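PDB 6W40: denovo NTF2 from Synthetic construct, which is a computationally designed protein with an NTF2-like fold, probably built as a pocket-bearing scaffold rather than for any established natural activity. Local coordinates for residues Ile106-Gly110 with Lys111-Val115. Sequence-based numbering, arbitrary orientation.
Sequences IVVDG and KIKKV
A two-residue beta hairpin with a type I' turn from V108 to K111 joins strands 100-108 and 111-119 of this NTF2-like sheet, and a classic beta bulge shifts its register two residues further on. Reciprocal backbone bonds between V108 and K111 close the hairpin: V108 N reaches K111 O at 2.8 Å, while K111 N reaches V108 O at 3.1 Å from above the carbonyl plane. The positive phi of both D109 and G110 (55° and 73°) makes the turn type I'. The bulge is diagnosed by a one-residue shift in register, V107 facing I112 but I106 facing K114. I106 O accepts K113 N at 2.8 Å and, weakly, K114 N at 3.4 Å; the extra residue, K113, has a near-helical backbone, as fits position 1 of a classic bulge. Beyond it, I106 N donates to K114 O almost straight.

On the face bearing I106, V108 and K114, aliphatic surfaces run alongside each other. I106 CD1 rests 3.7 Å from K114 CD, since the lysine chain is extended, and V108 CG2 touches K113 CB at 3.7 Å. K113 then bends away, and its NZ is hydrogen-bonded to D34 O. V107 and I112 lie on the other face, buried against helix 2-18. K111 CG stands beside its backbone N, and the bend at chi2 (-74°) keeps the chain close to the G110 carbonyl, with K111 NZ 3.7 Å from G110 O. With an alanine here, the chain from CG onward would be gone and the G110 carbonyl would probably lose its flanking methylenes and the nearby ammonium group. The hairpin's polar link is thus carried by main-chain groups, with lysine methylenes supplying apolar contact on the face that carries I106 and V108.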
ATOM      1  N   ILE A 106       7.340 -11.872   2.020  1.00 34.68           N
ATOM      2  CA  ILE A 106       8.132 -12.371   0.902  1.00 28.76           C
ATOM      3  C   ILE A 106       7.169 -12.835  -0.180  1.00 36.63           C
ATOM      4  O   ILE A 106       6.295 -13.674   0.073  1.00 32.72           O
ATOM      5  CB  ILE A 106       9.068 -13.509   1.335  1.00 39.04           C
ATOM      6  CG1 ILE A 106      10.023 -13.021   2.427  1.00 36.31           C
ATOM      7  CG2 ILE A 106       9.842 -14.044   0.141  1.00 37.57           C
ATOM      8  CD1 ILE A 106      10.994 -14.078   2.904  1.00 46.20           C
ATOM      9  N   VAL A 107       7.326 -12.292  -1.383  1.00 35.30           N
ATOM     10  CA  VAL A 107       6.449 -12.590  -2.508  1.00 35.04           C
ATOM     11  C   VAL A 107       7.226 -13.434  -3.508  1.00 37.59           C
ATOM     12  O   VAL A 107       8.293 -13.023  -3.984  1.00 45.36           O
ATOM     13  CB  VAL A 107       5.911 -11.307  -3.161  1.00 37.34           C
ATOM     14  CG1 VAL A 107       5.062 -11.645  -4.375  1.00 32.43           C
ATOM     15  CG2 VAL A 107       5.111 -10.501  -2.150  1.00 31.04           C
ATOM     16  N   VAL A 108       6.698 -14.615  -3.819  1.00 33.36           N
ATOM     17  CA  VAL A 108       7.308 -15.536  -4.771  1.00 33.09           C
ATOM     18  C   VAL A 108       6.251 -15.930  -5.792  1.00 36.63           C
ATOM     19  O   VAL A 108       5.208 -16.485  -5.424  1.00 33.87           O
ATOM     20  CB  VAL A 108       7.885 -16.786  -4.085  1.00 36.08           C
ATOM     21  CG1 VAL A 108       8.399 -17.768  -5.128  1.00 36.05           C
ATOM     22  CG2 VAL A 108       8.992 -16.402  -3.120  1.00 32.78           C
ATOM     23  N   ASP A 109       6.521 -15.641  -7.067  1.00 44.86           N
ATOM     24  CA  ASP A 109       5.634 -16.002  -8.175  1.00 48.69           C
ATOM     25  C   ASP A 109       4.223 -15.452  -7.960  1.00 44.82           C
ATOM     26  O   ASP A 109       3.220 -16.149  -8.129  1.00 45.20           O
ATOM     27  CB  ASP A 109       5.619 -17.519  -8.390  1.00 54.26           C
ATOM     28  CG  ASP A 109       4.965 -17.920  -9.700  1.00 54.73           C
ATOM     29  OD1 ASP A 109       3.848 -18.477  -9.663  1.00 70.17           O
ATOM     30  OD2 ASP A 109       5.559 -17.660 -10.767  1.00 68.46           O
ATOM     31  N   GLY A 110       4.154 -14.179  -7.574  1.00 44.65           N
ATOM     32  CA  GLY A 110       2.888 -13.503  -7.383  1.00 34.27           C
ATOM     33  C   GLY A 110       2.099 -13.913  -6.160  1.00 32.17           C
ATOM     34  O   GLY A 110       0.994 -13.396  -5.961  1.00 36.32           O
ATOM     35  N   LYS A 111       2.618 -14.817  -5.338  1.00 44.25           N
ATOM     36  CA  LYS A 111       1.933 -15.263  -4.137  1.00 43.65           C
ATOM     37  C   LYS A 111       2.800 -14.994  -2.916  1.00 41.65           C
ATOM     38  O   LYS A 111       4.033 -15.003  -2.994  1.00 41.47           O
ATOM     39  CB  LYS A 111       1.584 -16.756  -4.218  1.00 40.81           C
ATOM     40  CG  LYS A 111       0.458 -17.072  -5.192  1.00 46.23           C
ATOM     41  CD  LYS A 111      -0.889 -16.653  -4.624  1.00 49.45           C
ATOM     42  CE  LYS A 111      -1.983 -16.706  -5.676  1.00 56.57           C
ATOM     43  NZ  LYS A 111      -1.829 -15.623  -6.688  1.00 59.07           N
ATOM     44  N   ILE A 112       2.141 -14.744  -1.788  1.00 42.63           N
ATOM     45  CA  ILE A 112       2.849 -14.504  -0.535  1.00 37.63           C
ATOM     46  C   ILE A 112       3.390 -15.841  -0.037  1.00 38.27           C
ATOM     47  O   ILE A 112       2.623 -16.734   0.330  1.00 34.46           O
ATOM     48  CB  ILE A 112       1.942 -13.846   0.510  1.00 44.16           C
ATOM     49  CG1 ILE A 112       1.396 -12.515  -0.014  1.00 32.14           C
ATOM     50  CG2 ILE A 112       2.703 -13.630   1.803  1.00 34.44           C
ATOM     51  CD1 ILE A 112       0.456 -11.820   0.948  1.00 33.52           C
ATOM     52  N   LYS A 113       4.716 -15.980  -0.030  1.00 37.51           N
ATOM     53  CA  LYS A 113       5.364 -17.219   0.380  1.00 28.51           C
ATOM     54  C   LYS A 113       5.747 -17.226   1.853  1.00 35.73           C
ATOM     55  O   LYS A 113       5.794 -18.299   2.466  1.00 41.78           O
ATOM     56  CB  LYS A 113       6.611 -17.470  -0.477  1.00 33.50           C
ATOM     57  CG  LYS A 113       7.367 -18.753  -0.140  1.00 38.89           C
ATOM     58  CD  LYS A 113       6.476 -19.982  -0.267  1.00 40.03           C
ATOM     59  CE  LYS A 113       7.174 -21.229   0.262  1.00 42.35           C
ATOM     60  NZ  LYS A 113       7.451 -21.138   1.723  1.00 40.31           N
ATOM     61  N   LYS A 114       6.014 -16.062   2.444  1.00 35.45           N
ATOM     62  CA  LYS A 114       6.407 -16.009   3.845  1.00 42.19           C
ATOM     63  C   LYS A 114       5.958 -14.692   4.461  1.00 37.33           C
ATOM     64  O   LYS A 114       6.085 -13.632   3.843  1.00 32.68           O
ATOM     65  CB  LYS A 114       7.922 -16.178   4.001  1.00 39.94           C
ATOM     66  CG  LYS A 114       8.391 -16.278   5.440  1.00 41.54           C
ATOM     67  CD  LYS A 114       9.890 -16.498   5.512  1.00 52.00           C
ATOM     68  CE  LYS A 114      10.344 -16.684   6.945  1.00 63.63           C
ATOM     69  NZ  LYS A 114      11.813 -16.903   7.036  1.00 81.95           N
ATOM     70  N   VAL A 115       5.431 -14.773   5.682  1.00 36.77           N
ATOM     71  CA  VAL A 115       5.060 -13.607   6.474  1.00 36.77           C
ATOM     72  C   VAL A 115       5.735 -13.723   7.831  1.00 30.36           C
ATOM     73  O   VAL A 115       5.678 -14.781   8.467  1.00 33.93           O
ATOM     74  CB  VAL A 115       3.534 -13.483   6.651  1.00 35.42           C
ATOM     75  CG1 VAL A 115       3.196 -12.275   7.516  1.00 26.13           C
ATOM     76  CG2 VAL A 115       2.844 -13.384   5.306  1.00 29.62           C
TER